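Local coordinates for protein agglutinin (Rhizoctonia solani, PDB 4G9M) that probably binds carbohydrates as a fungal agglutinin, a lectin with the ricin-type beta-trefoil fold that assembles into a domain-swapped dimer, at residues V20-R25 and Q35-H40; G41-K46 and Q61-G66; I75-N80 and I125-N130; T86-D91 and I101-H106. All coordinates share one frame; numbering follows the deposited sequence.

Contact 1 (V20-R25 and Q35-H40)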
loop_
_atom_site.group_PDB
_atom_site.type_symbol
_atom_site.label_atom_id
_atom_site.label_comp_id
_atom_site.label_asym_id
_atom_site.label_seq_id
_atom_site.Cartn_x
_atom_site.Cartn_y
_atom_site.Cartn_z
ATOM N N VAL B 20 15.303 9.789 9.267
ATOM C CA VAL B 20 14.946 8.382 9.077
ATOM C C VAL B 20 14.487 7.689 10.363
ATOM O O VAL B 20 14.811 8.123 11.472
ATOM C CB VAL B 20 16.101 7.577 8.423
ATOM C CG1 VAL B 20 16.545 8.258 7.128
ATOM C CG2 VAL B 20 17.275 7.414 9.392
ATOM N N LEU B 21 13.751 6.595 10.193
ATOM C CA LEU B 21 13.273 5.787 11.319
ATOM C C LEU B 21 14.465 5.112 12.018
ATOM O O LEU B 21 15.292 4.437 11.379
ATOM C CB LEU B 21 12.276 4.741 10.810
ATOM C CG LEU B 21 11.371 4.114 11.866
ATOM C CD1 LEU B 21 10.359 5.133 12.398
ATOM C CD2 LEU B 21 10.675 2.898 11.227
ATOM N N ASP B 22 14.543 5.320 13.330
ATOM C CA ASP B 22 15.744 5.041 14.118
ATOM C C ASP B 22 15.347 4.392 15.438
ATOM O O ASP B 22 14.513 4.917 16.159
ATOM C CB ASP B 22 16.473 6.375 14.367
ATOM C CG ASP B 22 17.761 6.232 15.177
ATOM O OD1 ASP B 22 17.691 5.922 16.385
ATOM O OD2 ASP B 22 18.852 6.494 14.622
ATOM N N LEU B 23 15.928 3.240 15.750
ATOM C CA LEU B 23 15.720 2.621 17.046
ATOM C C LEU B 23 16.789 3.106 18.015
ATOM O O LEU B 23 17.976 2.955 17.754
ATOM C CB LEU B 23 15.753 1.090 16.925
ATOM C CG LEU B 23 15.554 0.310 18.226
ATOM C CD1 LEU B 23 14.173 0.548 18.818
ATOM C CD2 LEU B 23 15.755 -1.167 17.972
ATOM N N TRP B 24 16.348 3.698 19.126
ATOM C CA TRP B 24 17.216 4.312 20.139
ATOM C C TRP B 24 18.346 3.385 20.592
ATOM O O TRP B 24 18.097 2.316 21.154
ATOM C CB TRP B 24 16.334 4.742 21.318
ATOM C CG TRP B 24 17.016 5.188 22.576
ATOM C CD1 TRP B 24 17.438 4.395 23.602
ATOM C CD2 TRP B 24 17.277 6.538 22.978
ATOM N NE1 TRP B 24 17.976 5.164 24.604
ATOM C CE2 TRP B 24 17.890 6.483 24.246
ATOM C CE3 TRP B 24 17.068 7.784 22.384
ATOM C CZ2 TRP B 24 18.298 7.627 24.929
ATOM C CZ3 TRP B 24 17.472 8.918 23.065
ATOM C CH2 TRP B 24 18.081 8.831 24.324
ATOM N N ARG B 25 19.582 3.793 20.298
ATOM C CA ARG B 25 20.797 3.038 20.630
ATOM C C ARG B 25 20.853 1.619 20.038
ATOM O O ARG B 25 21.741 0.833 20.375
ATOM C CB ARG B 25 21.035 3.013 22.148
ATOM C CG ARG B 25 21.342 4.379 22.759
ATOM C CD ARG B 25 22.051 4.249 24.103
ATOM N NE ARG B 25 21.203 3.684 25.152
ATOM C CZ ARG B 25 20.657 4.395 26.136
ATOM N NH1 ARG B 25 20.871 5.702 26.206
ATOM N NH2 ARG B 25 19.898 3.801 27.051
ATOM N N GLN B 35 12.280 6.618 16.751
ATOM C CA GLN B 35 12.343 8.075 16.654
ATOM C C GLN B 35 12.850 8.484 15.282
ATOM O O GLN B 35 13.257 7.638 14.483
ATOM C CB GLN B 35 13.303 8.610 17.728
ATOM C CG GLN B 35 14.759 8.267 17.447
ATOM C CD GLN B 35 15.640 8.399 18.664
ATOM O OE1 GLN B 35 15.245 8.993 19.675
ATOM N NE2 GLN B 35 16.844 7.844 18.581
ATOM N N GLY B 36 12.837 9.786 15.005
ATOM C CA GLY B 36 13.453 10.286 13.787
ATOM C C GLY B 36 14.888 10.691 14.061
ATOM O O GLY B 36 15.186 11.210 15.137
ATOM N N TYR B 37 15.787 10.434 13.113
ATOM C CA TYR B 37 17.194 10.779 13.306
ATOM C C TYR B 37 17.885 10.979 11.949
ATOM O O TYR B 37 17.489 10.376 10.953
ATOM C CB TYR B 37 17.887 9.669 14.111
ATOM C CG TYR B 37 19.128 10.096 14.896
ATOM C CD1 TYR B 37 20.345 10.281 14.262
ATOM C CD2 TYR B 37 19.070 10.298 16.270
ATOM C CE1 TYR B 37 21.478 10.658 14.966
ATOM C CE2 TYR B 37 20.201 10.683 16.990
ATOM C CZ TYR B 37 21.400 10.860 16.327
ATOM O OH TYR B 37 22.544 11.232 17.011
ATOM N N LYS B 38 18.893 11.843 11.896
ATOM C CA LYS B 38 19.643 12.037 10.657
ATOM C C LYS B 38 20.253 10.716 10.209
ATOM O O LYS B 38 20.790 9.967 11.025
ATOM C CB LYS B 38 20.740 13.084 10.844
ATOM C CG LYS B 38 21.570 13.345 9.599
ATOM C CD LYS B 38 22.615 14.420 9.857
ATOM C CE LYS B 38 23.582 14.553 8.682
ATOM N NZ LYS B 38 24.429 15.783 8.779
ATOM N N SER B 39 20.149 10.433 8.913
ATOM C CA SER B 39 20.672 9.199 8.363
ATOM C C SER B 39 22.188 9.107 8.580
ATOM O O SER B 39 22.925 10.028 8.231
ATOM C CB SER B 39 20.337 9.108 6.871
ATOM O OG SER B 39 20.807 7.887 6.315
ATOM N N HIS B 40 22.646 8.007 9.171
ATOM C CA HIS B 40 24.086 7.777 9.324
ATOM C C HIS B 40 24.523 6.364 8.922
ATOM O O HIS B 40 25.693 5.997 9.077
ATOM C CB HIS B 40 24.576 8.122 10.744
ATOM C CG HIS B 40 23.834 7.420 11.841
ATOM N ND1 HIS B 40 23.617 6.058 11.850
ATOM C CD2 HIS B 40 23.259 7.900 12.970
ATOM C CE1 HIS B 40 22.934 5.731 12.934
ATOM N NE2 HIS B 40 22.706 6.832 13.630
HETATM O O HOH W 1 21.131 7.150 15.844
#
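Gln35 and Asp22 face each other across an antiparallel strand pair, and their side chains lie side by side, pointing the same way on the sheet face they share with Val20 and Tyr37. The strands 20-23 and 32-37 form a beta hairpin of the beta-trefoil. Their register is fixed by Val20 and Tyr37 on one hand and Asp22 and Gln35 on the other, both hydrogen-bonded pairs; the bond from Val20 N to Tyr37 O measures 2.8 Å.

Gln35 starts with CG between its backbone N and carbonyl carbon (chi1 70°) and runs extended from there. Its NE2 donates to Asp22 OD1 over 3.0 Å, meeting the oxygen from above the carboxylate plane, 55° out of it, while the amide itself lies almost flat toward its acceptor. The other amide atom, OE1, approaches CE3 at the edge of the Trp24 ring (3.5 Å).

The second oxygen of Asp22, OD2, packs on Tyr37 CB at 3.4 Å, with carboxylate and ring planes 26° apart. Gln45 NE2 and a water also donate to OD2. The oxygen of that water is 2.7 Å from His40 NE2, a hydrogen bond, and sits over the centre of one face of the Tyr37 ring, while His40 ND1 is hydrogen-bonded to Gly42 N. Val20, at the far end, lays CG2 3.4 Å from Tyr37 O and brings CG1 to Ser39 CB.

With each carboxylate oxygen gripped by an amide, Asp22 is held in a defined rotation beside an aromatic ring and a bound water, consistent with the aspartate-aromatic sugar pockets of R-type lectins.

Contact 2 (G41-K46 and Q61-G66)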
loop_
_atom_site.group_PDB
_atom_site.type_symbol
_atom_site.label_atom_id
_atom_site.label_comp_id
_atom_site.label_asym_id
_atom_site.label_seq_id
_atom_site.Cartn_x
_atom_site.Cartn_y
_atom_site.Cartn_z
ATOM N N GLY B 41 23.583 5.578 8.409
ATOM C CA GLY B 41 23.901 4.257 7.892
ATOM C C GLY B 41 24.075 3.154 8.923
ATOM O O GLY B 41 24.463 2.038 8.581
ATOM N N GLY B 42 23.795 3.452 10.184
ATOM C CA GLY B 42 23.894 2.445 11.225
ATOM C C GLY B 42 22.834 1.376 11.058
ATOM O O GLY B 42 21.772 1.635 10.486
ATOM N N ASP B 43 23.116 0.174 11.557
ATOM C CA ASP B 43 22.153 -0.926 11.492
ATOM C C ASP B 43 20.878 -0.623 12.279
ATOM O O ASP B 43 19.827 -1.205 12.004
ATOM C CB ASP B 43 22.760 -2.237 12.006
ATOM C CG ASP B 43 23.632 -2.946 10.963
ATOM O OD1 ASP B 43 23.615 -2.560 9.771
ATOM O OD2 ASP B 43 24.323 -3.919 11.338
ATOM N N ASN B 44 20.962 0.289 13.247
ATOM C CA ASN B 44 19.779 0.661 14.026
ATOM C C ASN B 44 18.801 1.507 13.214
ATOM O O ASN B 44 17.709 1.822 13.681
ATOM C CB ASN B 44 20.158 1.400 15.317
ATOM C CG ASN B 44 20.564 2.833 15.070
ATOM O OD1 ASN B 44 21.484 3.104 14.303
ATOM N ND2 ASN B 44 19.866 3.766 15.709
ATOM N N GLN B 45 19.205 1.862 11.991
ATOM C CA GLN B 45 18.380 2.645 11.086
ATOM C C GLN B 45 17.978 1.817 9.868
ATOM O O GLN B 45 17.497 2.361 8.876
ATOM C CB GLN B 45 19.114 3.907 10.645
ATOM C CG GLN B 45 19.254 4.956 11.745
ATOM C CD GLN B 45 19.973 6.205 11.262
ATOM O OE1 GLN B 45 20.567 6.216 10.178
ATOM N NE2 GLN B 45 19.932 7.261 12.067
ATOM N N LYS B 46 18.148 0.501 9.969
ATOM C CA LYS B 46 17.758 -0.409 8.896
ATOM C C LYS B 46 16.656 -1.324 9.387
ATOM O O LYS B 46 16.713 -1.811 10.520
ATOM C CB LYS B 46 18.933 -1.281 8.470
ATOM C CG LYS B 46 19.787 -0.709 7.371
ATOM C CD LYS B 46 20.692 0.368 7.867
ATOM C CE LYS B 46 22.057 0.231 7.210
ATOM N NZ LYS B 46 22.588 1.544 6.755
ATOM N N GLN B 61 11.311 -5.294 11.191
ATOM C CA GLN B 61 12.247 -5.735 12.227
ATOM C C GLN B 61 13.562 -4.969 12.169
ATOM O O GLN B 61 14.169 -4.842 11.100
ATOM C CB GLN B 61 12.504 -7.238 12.089
ATOM C CG GLN B 61 13.412 -7.798 13.143
ATOM C CD GLN B 61 13.719 -9.268 12.911
ATOM O OE1 GLN B 61 13.715 -9.741 11.770
ATOM N NE2 GLN B 61 13.982 -9.998 13.991
ATOM N N ASN B 62 14.015 -4.454 13.306
ATOM C CA ASN B 62 15.276 -3.710 13.324
ATOM C C ASN B 62 16.482 -4.609 13.072
ATOM O O ASN B 62 16.604 -5.680 13.669
ATOM C CB ASN B 62 15.444 -2.938 14.636
ATOM C CG ASN B 62 16.580 -1.931 14.574
ATOM O OD1 ASN B 62 17.691 -2.191 15.053
ATOM N ND2 ASN B 62 16.306 -0.774 13.981
ATOM N N VAL B 63 17.374 -4.185 12.177
ATOM C CA VAL B 63 18.527 -5.006 11.830
ATOM C C VAL B 63 19.470 -5.168 13.032
ATOM O O VAL B 63 20.007 -6.252 13.282
ATOM C CB VAL B 63 19.274 -4.443 10.598
ATOM C CG1 VAL B 63 20.658 -5.050 10.480
ATOM C CG2 VAL B 63 18.468 -4.708 9.332
ATOM N N LYS B 64 19.647 -4.101 13.802
ATOM C CA LYS B 64 20.590 -4.168 14.919
ATOM C C LYS B 64 20.071 -4.983 16.109
ATOM O O LYS B 64 20.769 -5.871 16.610
ATOM C CB LYS B 64 20.993 -2.768 15.361
ATOM C CG LYS B 64 22.097 -2.742 16.409
ATOM C CD LYS B 64 23.044 -1.579 16.162
ATOM C CE LYS B 64 24.311 -1.667 17.009
ATOM N NZ LYS B 64 24.105 -1.150 18.394
ATOM N N SER B 65 18.848 -4.698 16.541
ATOM C CA SER B 65 18.285 -5.294 17.756
ATOM C C SER B 65 17.618 -6.661 17.576
ATOM O O SER B 65 17.590 -7.465 18.506
ATOM C CB SER B 65 17.268 -4.339 18.378
ATOM O OG SER B 65 16.132 -4.191 17.530
ATOM N N GLY B 66 17.060 -6.910 16.396
ATOM C CA GLY B 66 16.230 -8.086 16.184
ATOM C C GLY B 66 14.808 -7.925 16.704
ATOM O O GLY B 66 13.993 -8.844 16.613
#
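Val63 and Asn62 close on the loop 41-46, which carries Gln45 and Lys46 of the Gln-Lys-Trp sequence ending at Trp47, the QxW motif of ricin-type beta-trefoils. The chain of 61-66 leaves strand 58-62 here and turns past a short 3-10 segment at Asp43 and Asn44.

Two clear hydrogen bonds join the segments. Val63 N donates to Lys46 O over 3.0 Å, nearly straight at 164°. Asn62 reaches across with its amide: CG is anti to the backbone N (chi1 -168°), and ND2 gives a hydrogen to Asn44 O at 3.0 Å, arriving well above the plane of that carbonyl. A third bond, from Lys64 N to Asp43 O, is weak.

Van der Waals contacts accompany these bonds. The two methyls of Val63 are shared out: CG1 lies 3.7 Å from Asp43 CG, the two side chains crossing obliquely, whereas CG2 rests 3.6 Å from Lys46 CB. Lys64 adds its CB against Asp43 CB at 3.8 Å. Beyond CB the Lys46 chain bends away, and its NZ donates to Gly41 O within its own loop.

Bonds inside 61-66 set the donor in place. The same Asn62 side chain that gives ND2 to the loop forms an Asx motif: its OD1 accepts from Ser65 N at 3.1 Å, in the carbonyl plane and on a lone pair.

Contact 3 (I75-N80 and I125-N130)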
loop_
_atom_site.group_PDB
_atom_site.type_symbol
_atom_site.label_atom_id
_atom_site.label_comp_id
_atom_site.label_asym_id
_atom_site.label_seq_id
_atom_site.Cartn_x
_atom_site.Cartn_y
_atom_site.Cartn_z
ATOM N N ILE B 75 -2.865 0.972 21.371
ATOM C CA ILE B 75 -2.679 1.941 20.299
ATOM C C ILE B 75 -3.805 2.982 20.295
ATOM O O ILE B 75 -4.990 2.637 20.201
ATOM C CB ILE B 75 -2.530 1.249 18.920
ATOM C CG1 ILE B 75 -1.242 0.425 18.883
ATOM C CG2 ILE B 75 -2.545 2.274 17.804
ATOM C CD1 ILE B 75 -1.067 -0.415 17.596
ATOM N N GLN B 76 -3.408 4.250 20.446
ATOM C CA GLN B 76 -4.300 5.416 20.462
ATOM C C GLN B 76 -3.432 6.563 20.007
ATOM O O GLN B 76 -2.219 6.385 19.847
ATOM C CB GLN B 76 -4.762 5.757 21.877
ATOM C CG GLN B 76 -5.577 4.724 22.571
ATOM C CD GLN B 76 -6.052 5.223 23.911
ATOM O OE1 GLN B 76 -5.929 6.417 24.221
ATOM N NE2 GLN B 76 -6.600 4.323 24.718
ATOM N N ASN B 77 -4.019 7.750 19.855
ATOM C CA ASN B 77 -3.232 8.901 19.442
ATOM C C ASN B 77 -2.086 9.220 20.400
ATOM O O ASN B 77 -2.266 9.206 21.621
ATOM C CB ASN B 77 -4.114 10.126 19.255
ATOM C CG ASN B 77 -4.837 10.128 17.925
ATOM O OD1 ASN B 77 -4.263 9.795 16.897
ATOM N ND2 ASN B 77 -6.101 10.513 17.941
ATOM N N SER B 78 -0.914 9.461 19.815
ATOM C CA SER B 78 0.314 9.857 20.532
ATOM C C SER B 78 1.010 8.765 21.361
ATOM O O SER B 78 1.993 9.040 22.052
ATOM C CB SER B 78 0.085 11.123 21.367
ATOM O OG SER B 78 -0.483 12.150 20.570
ATOM N N VAL B 79 0.525 7.529 21.281
ATOM C CA VAL B 79 1.216 6.415 21.909
ATOM C C VAL B 79 2.549 6.182 21.195
ATOM O O VAL B 79 2.610 6.214 19.970
ATOM C CB VAL B 79 0.339 5.124 21.908
ATOM C CG1 VAL B 79 1.142 3.902 22.325
ATOM C CG2 VAL B 79 -0.866 5.300 22.849
ATOM N N ASN B 80 3.618 5.977 21.959
ATOM C CA ASN B 80 4.939 5.759 21.385
ATOM C C ASN B 80 5.068 4.501 20.528
ATOM O O ASN B 80 4.637 3.412 20.914
ATOM C CB ASN B 80 6.009 5.717 22.484
ATOM C CG ASN B 80 6.305 7.082 23.070
ATOM O OD1 ASN B 80 7.289 7.725 22.706
ATOM N ND2 ASN B 80 5.458 7.531 23.988
ATOM N N ILE B 125 5.207 8.261 16.686
ATOM C CA ILE B 125 4.043 7.934 17.504
ATOM C C ILE B 125 2.974 7.323 16.603
ATOM O O ILE B 125 3.026 7.488 15.386
ATOM C CB ILE B 125 3.455 9.197 18.174
ATOM C CG1 ILE B 125 3.179 10.294 17.132
ATOM C CG2 ILE B 125 4.398 9.735 19.260
ATOM C CD1 ILE B 125 2.383 11.500 17.680
ATOM N N TYR B 126 2.018 6.607 17.192
ATOM C CA TYR B 126 0.803 6.237 16.449
ATOM C C TYR B 126 -0.079 7.459 16.420
ATOM O O TYR B 126 -0.194 8.165 17.430
ATOM C CB TYR B 126 0.066 5.047 17.104
ATOM C CG TYR B 126 0.878 3.787 16.957
ATOM C CD1 TYR B 126 0.872 3.075 15.773
ATOM C CD2 TYR B 126 1.711 3.353 17.975
ATOM C CE1 TYR B 126 1.673 1.939 15.611
ATOM C CE2 TYR B 126 2.514 2.209 17.816
ATOM C CZ TYR B 126 2.488 1.522 16.644
ATOM O OH TYR B 126 3.296 0.401 16.479
ATOM N N TYR B 127 -0.698 7.743 15.280
ATOM C CA TYR B 127 -1.537 8.946 15.201
ATOM C C TYR B 127 -2.536 8.790 14.077
ATOM O O TYR B 127 -2.256 8.135 13.079
ATOM C CB TYR B 127 -0.671 10.171 14.933
ATOM C CG TYR B 127 -1.162 11.530 15.423
ATOM C CD1 TYR B 127 -1.360 11.798 16.786
ATOM C CD2 TYR B 127 -1.324 12.581 14.528
ATOM C CE1 TYR B 127 -1.747 13.062 17.226
ATOM C CE2 TYR B 127 -1.708 13.853 14.964
ATOM C CZ TYR B 127 -1.926 14.085 16.307
ATOM O OH TYR B 127 -2.280 15.347 16.725
ATOM N N ASN B 128 -3.695 9.410 14.232
ATOM C CA ASN B 128 -4.739 9.348 13.208
ATOM C C ASN B 128 -4.183 9.722 11.845
ATOM O O ASN B 128 -3.475 10.721 11.716
ATOM C CB ASN B 128 -5.884 10.300 13.584
ATOM C CG ASN B 128 -7.098 10.121 12.701
ATOM O OD1 ASN B 128 -7.865 9.179 12.876
ATOM N ND2 ASN B 128 -7.284 11.030 11.752
ATOM N N ASN B 129 -4.496 8.917 10.836
ATOM C CA ASN B 129 -3.971 9.144 9.501
ATOM C C ASN B 129 -4.676 10.342 8.894
ATOM O O ASN B 129 -5.857 10.279 8.548
ATOM C CB ASN B 129 -4.150 7.900 8.614
ATOM C CG ASN B 129 -3.421 8.012 7.283
ATOM O OD1 ASN B 129 -2.668 8.960 7.049
ATOM N ND2 ASN B 129 -3.633 7.025 6.399
ATOM N N ASN B 130 -3.931 11.434 8.764
ATOM C CA ASN B 130 -4.423 12.644 8.120
ATOM C C ASN B 130 -3.752 12.845 6.776
ATOM O O ASN B 130 -3.992 13.849 6.099
ATOM C CB ASN B 130 -4.130 13.842 9.004
ATOM C CG ASN B 130 -4.801 13.727 10.360
ATOM O OD1 ASN B 130 -5.973 13.357 10.438
ATOM N ND2 ASN B 130 -4.052 13.986 11.432
#
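Ile75 lies against Tyr126 where a loop lacking regular structure, 75-80, folds over strand 122-128. On this tight side Ile75 CD1 stands over one face of the tyrosine ring, 4.2 Å from its centroid and displaced toward the rim, a CH-pi contact; CG2 of the same isoleucine meets Tyr126 CG at 3.8 Å. That CG stands anti to the carbonyl carbon of its own residue (chi1 -69°), and the tyrosine hydroxyl is bonded to Gly70 O.

A type II turn from Gln76 to Val79 brings the loop backbone down on the strand. Ser78 N donates to Tyr126 O at 2.8 Å, and Tyr126 N returns a bond to Val79 O at 2.9 Å, so both polar backbone atoms of Tyr126 are bonded to the loop.

The solvent side is looser and more polar. Exposed Asn77 sends OD1 to Asn128 N (2.8 Å), a side-chain acceptor for a strand N-H; its amide plane is turned 60° against the Tyr127 ring. Ser78 OG comes only to the edge of that ring, 3.7 Å from CE1.

In the fold, strand 122-128 pairs with 109-113, whose Leu111 touches Tyr126, while Val69 and Thr71 of strand 68-71 also meet that ring. Tyr127 touches Asp112 and Gln135, consistent with a second lectin-type pocket. Past the strand, Asn129 ND2 is bonded to Asn56 OD1 of the second subunit.

Contact 4 (T86-D91 and I101-H106)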
loop_
_atom_site.group_PDB
_atom_site.type_symbol
_atom_site.label_atom_id
_atom_site.label_comp_id
_atom_site.label_asym_id
_atom_site.label_seq_id
_atom_site.Cartn_x
_atom_site.Cartn_y
_atom_site.Cartn_z
ATOM N N THR B 86 7.166 -8.064 20.552
ATOM C CA THR B 86 5.851 -8.218 19.929
ATOM C C THR B 86 5.630 -7.199 18.815
ATOM O O THR B 86 5.407 -6.008 19.069
ATOM C CB THR B 86 4.710 -8.070 20.961
ATOM O OG1 THR B 86 4.940 -8.951 22.062
ATOM C CG2 THR B 86 3.364 -8.430 20.306
ATOM N N ALA B 87 5.683 -7.662 17.569
ATOM C CA ALA B 87 5.437 -6.792 16.441
ATOM C C ALA B 87 3.992 -6.316 16.404
ATOM O O ALA B 87 3.066 -7.086 16.647
ATOM C CB ALA B 87 5.756 -7.519 15.133
ATOM N N VAL B 88 3.803 -5.040 16.095
ATOM C CA VAL B 88 2.506 -4.600 15.623
ATOM C C VAL B 88 2.437 -4.875 14.115
ATOM O O VAL B 88 3.253 -4.348 13.351
ATOM C CB VAL B 88 2.305 -3.096 15.890
ATOM C CG1 VAL B 88 1.108 -2.548 15.101
ATOM C CG2 VAL B 88 2.136 -2.847 17.384
ATOM N N PRO B 89 1.483 -5.719 13.672
ATOM C CA PRO B 89 1.373 -5.954 12.228
ATOM C C PRO B 89 0.924 -4.699 11.484
ATOM O O PRO B 89 0.107 -3.935 12.003
ATOM C CB PRO B 89 0.313 -7.061 12.131
ATOM C CG PRO B 89 -0.559 -6.833 13.373
ATOM C CD PRO B 89 0.434 -6.433 14.434
ATOM N N LEU B 90 1.463 -4.497 10.279
ATOM C CA LEU B 90 1.287 -3.254 9.525
ATOM C C LEU B 90 0.762 -3.538 8.119
ATOM O O LEU B 90 0.817 -4.675 7.641
ATOM C CB LEU B 90 2.623 -2.499 9.407
ATOM C CG LEU B 90 3.405 -2.314 10.715
ATOM C CD1 LEU B 90 4.852 -1.913 10.436
ATOM C CD2 LEU B 90 2.722 -1.284 11.593
ATOM N N ASP B 91 0.250 -2.491 7.479
ATOM C CA ASP B 91 -0.119 -2.490 6.067
ATOM C C ASP B 91 0.657 -1.336 5.459
ATOM O O ASP B 91 0.650 -0.233 6.011
ATOM C CB ASP B 91 -1.605 -2.185 5.896
ATOM C CG ASP B 91 -2.496 -3.405 6.069
ATOM O OD1 ASP B 91 -2.042 -4.552 5.800
ATOM O OD2 ASP B 91 -3.689 -3.200 6.411
ATOM N N ILE B 101 2.429 3.926 6.714
ATOM C CA ILE B 101 2.629 2.673 7.437
ATOM C C ILE B 101 1.543 2.551 8.487
ATOM O O ILE B 101 1.613 3.170 9.551
ATOM C CB ILE B 101 4.021 2.604 8.084
ATOM C CG1 ILE B 101 5.095 2.737 6.998
ATOM C CG2 ILE B 101 4.179 1.293 8.843
ATOM C CD1 ILE B 101 6.479 2.953 7.576
ATOM N N GLU B 102 0.520 1.774 8.149
ATOM C CA GLU B 102 -0.728 1.704 8.910
ATOM C C GLU B 102 -0.699 0.543 9.885
ATOM O O GLU B 102 -0.207 -0.526 9.550
ATOM C CB GLU B 102 -1.889 1.418 7.947
ATOM C CG GLU B 102 -2.892 2.507 7.724
ATOM C CD GLU B 102 -4.001 2.073 6.778
ATOM O OE1 GLU B 102 -4.221 0.849 6.625
ATOM O OE2 GLU B 102 -4.649 2.951 6.184
ATOM N N ALA B 103 -1.252 0.721 11.082
ATOM C CA ALA B 103 -1.441 -0.432 11.962
ATOM C C ALA B 103 -2.544 -1.324 11.399
ATOM O O ALA B 103 -3.695 -0.884 11.258
ATOM C CB ALA B 103 -1.801 0.041 13.381
ATOM N N ALA B 104 -2.211 -2.575 11.093
ATOM C CA ALA B 104 -3.123 -3.460 10.369
ATOM C C ALA B 104 -4.421 -3.728 11.125
ATOM O O ALA B 104 -5.473 -3.896 10.518
ATOM C CB ALA B 104 -2.437 -4.766 10.035
ATOM N N ASP B 105 -4.333 -3.758 12.452
ATOM C CA ASP B 105 -5.504 -4.032 13.274
ATOM C C ASP B 105 -6.035 -2.791 13.993
ATOM O O ASP B 105 -6.962 -2.879 14.804
ATOM C CB ASP B 105 -5.211 -5.175 14.236
ATOM C CG ASP B 105 -4.998 -6.502 13.503
ATOM O OD1 ASP B 105 -5.798 -6.793 12.578
ATOM O OD2 ASP B 105 -4.051 -7.241 13.837
ATOM N N HIS B 106 -5.455 -1.639 13.667
ATOM C CA HIS B 106 -5.958 -0.342 14.104
ATOM C C HIS B 106 -5.775 0.640 12.953
ATOM O O HIS B 106 -4.948 1.539 13.041
ATOM C CB HIS B 106 -5.153 0.156 15.309
ATOM C CG HIS B 106 -5.121 -0.803 16.461
ATOM N ND1 HIS B 106 -4.302 -1.912 16.487
ATOM C CD2 HIS B 106 -5.813 -0.818 17.624
ATOM C CE1 HIS B 106 -4.490 -2.567 17.618
ATOM N NE2 HIS B 106 -5.399 -1.923 18.328
HETATM O O HOH W 2 -1.871 -3.488 13.984
#
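Leu90 packs its branched end on Ile101 in a beta hairpin made by strands 90-94 and 99-103 of the trefoil. From the backbone outward, its CB lies 3.5 Å from Glu102 O, a carbonyl that also faces Leu90 CA in a CA-H...O contact of 3.1 Å. CG is set anti to the carbonyl carbon (chi1 -49°) and comes within reach of Ile101 CG2. At the tip, CD1 touches Ile101 CG2 at 3.6 Å, and CD2 lies between that methyl and Glu102 O, 3.7 Å from the oxygen. The two side chains pass each other at a slant, and Val58 and Leu60 of strand 58-62 touch Leu90 as well.

The backbone keeps this packing in register. Asp91 and Glu102 are a hydrogen-bonded antiparallel pair, the bond from Glu102 N to Asp91 O being 2.9 Å long and nearly straight, at 167°. Beyond the strand end, Ala104 N donates to Pro89 O over 2.8 Å, and Ala104 CB rests 3.3 Å from the same oxygen. A water gives Pro89 O another hydrogen and accepts from Asp105 N, tying a type I turn at 103-106 to the strand entrance.

Asp91 and Glu102 put their carboxylates on one sheet face with OD2 and OE1 4.1 Å apart, their planes 58° across each other. Close like charges in a largely buried contact should repel, and might raise the proton affinity of one of them; Arg107, a long and weak ion-pair partner of Asp91, could offset part of the repulsion.

Overall arrangement
The four contacts fall into two touching pairs. Contacts 1 and 2 have centres 9 Å apart and share polar bonds: Gln45 NE2 lies 2.9 Å from Asp22 OD2, and Asn44 ND2 lies 2.9 Å from Leu23 O, which ties the QxW loop to the hairpin of strands 20-23 and 32-37, where a sugar pocket may lie by analogy with R-type lectins. Contacts 3 and 4, centres 12 Å apart, meet by packing, with Tyr126 OH 3.6 Å from Val88 CG2, and contact 4 falls within the chain between 80 and 125. Between the pairs the nearest atoms stay about 6 to 11 Å apart, yet contacts 1 and 3 reach one sheet through neighbouring strands 32-37 and 122-128, with about 19 Å between centres.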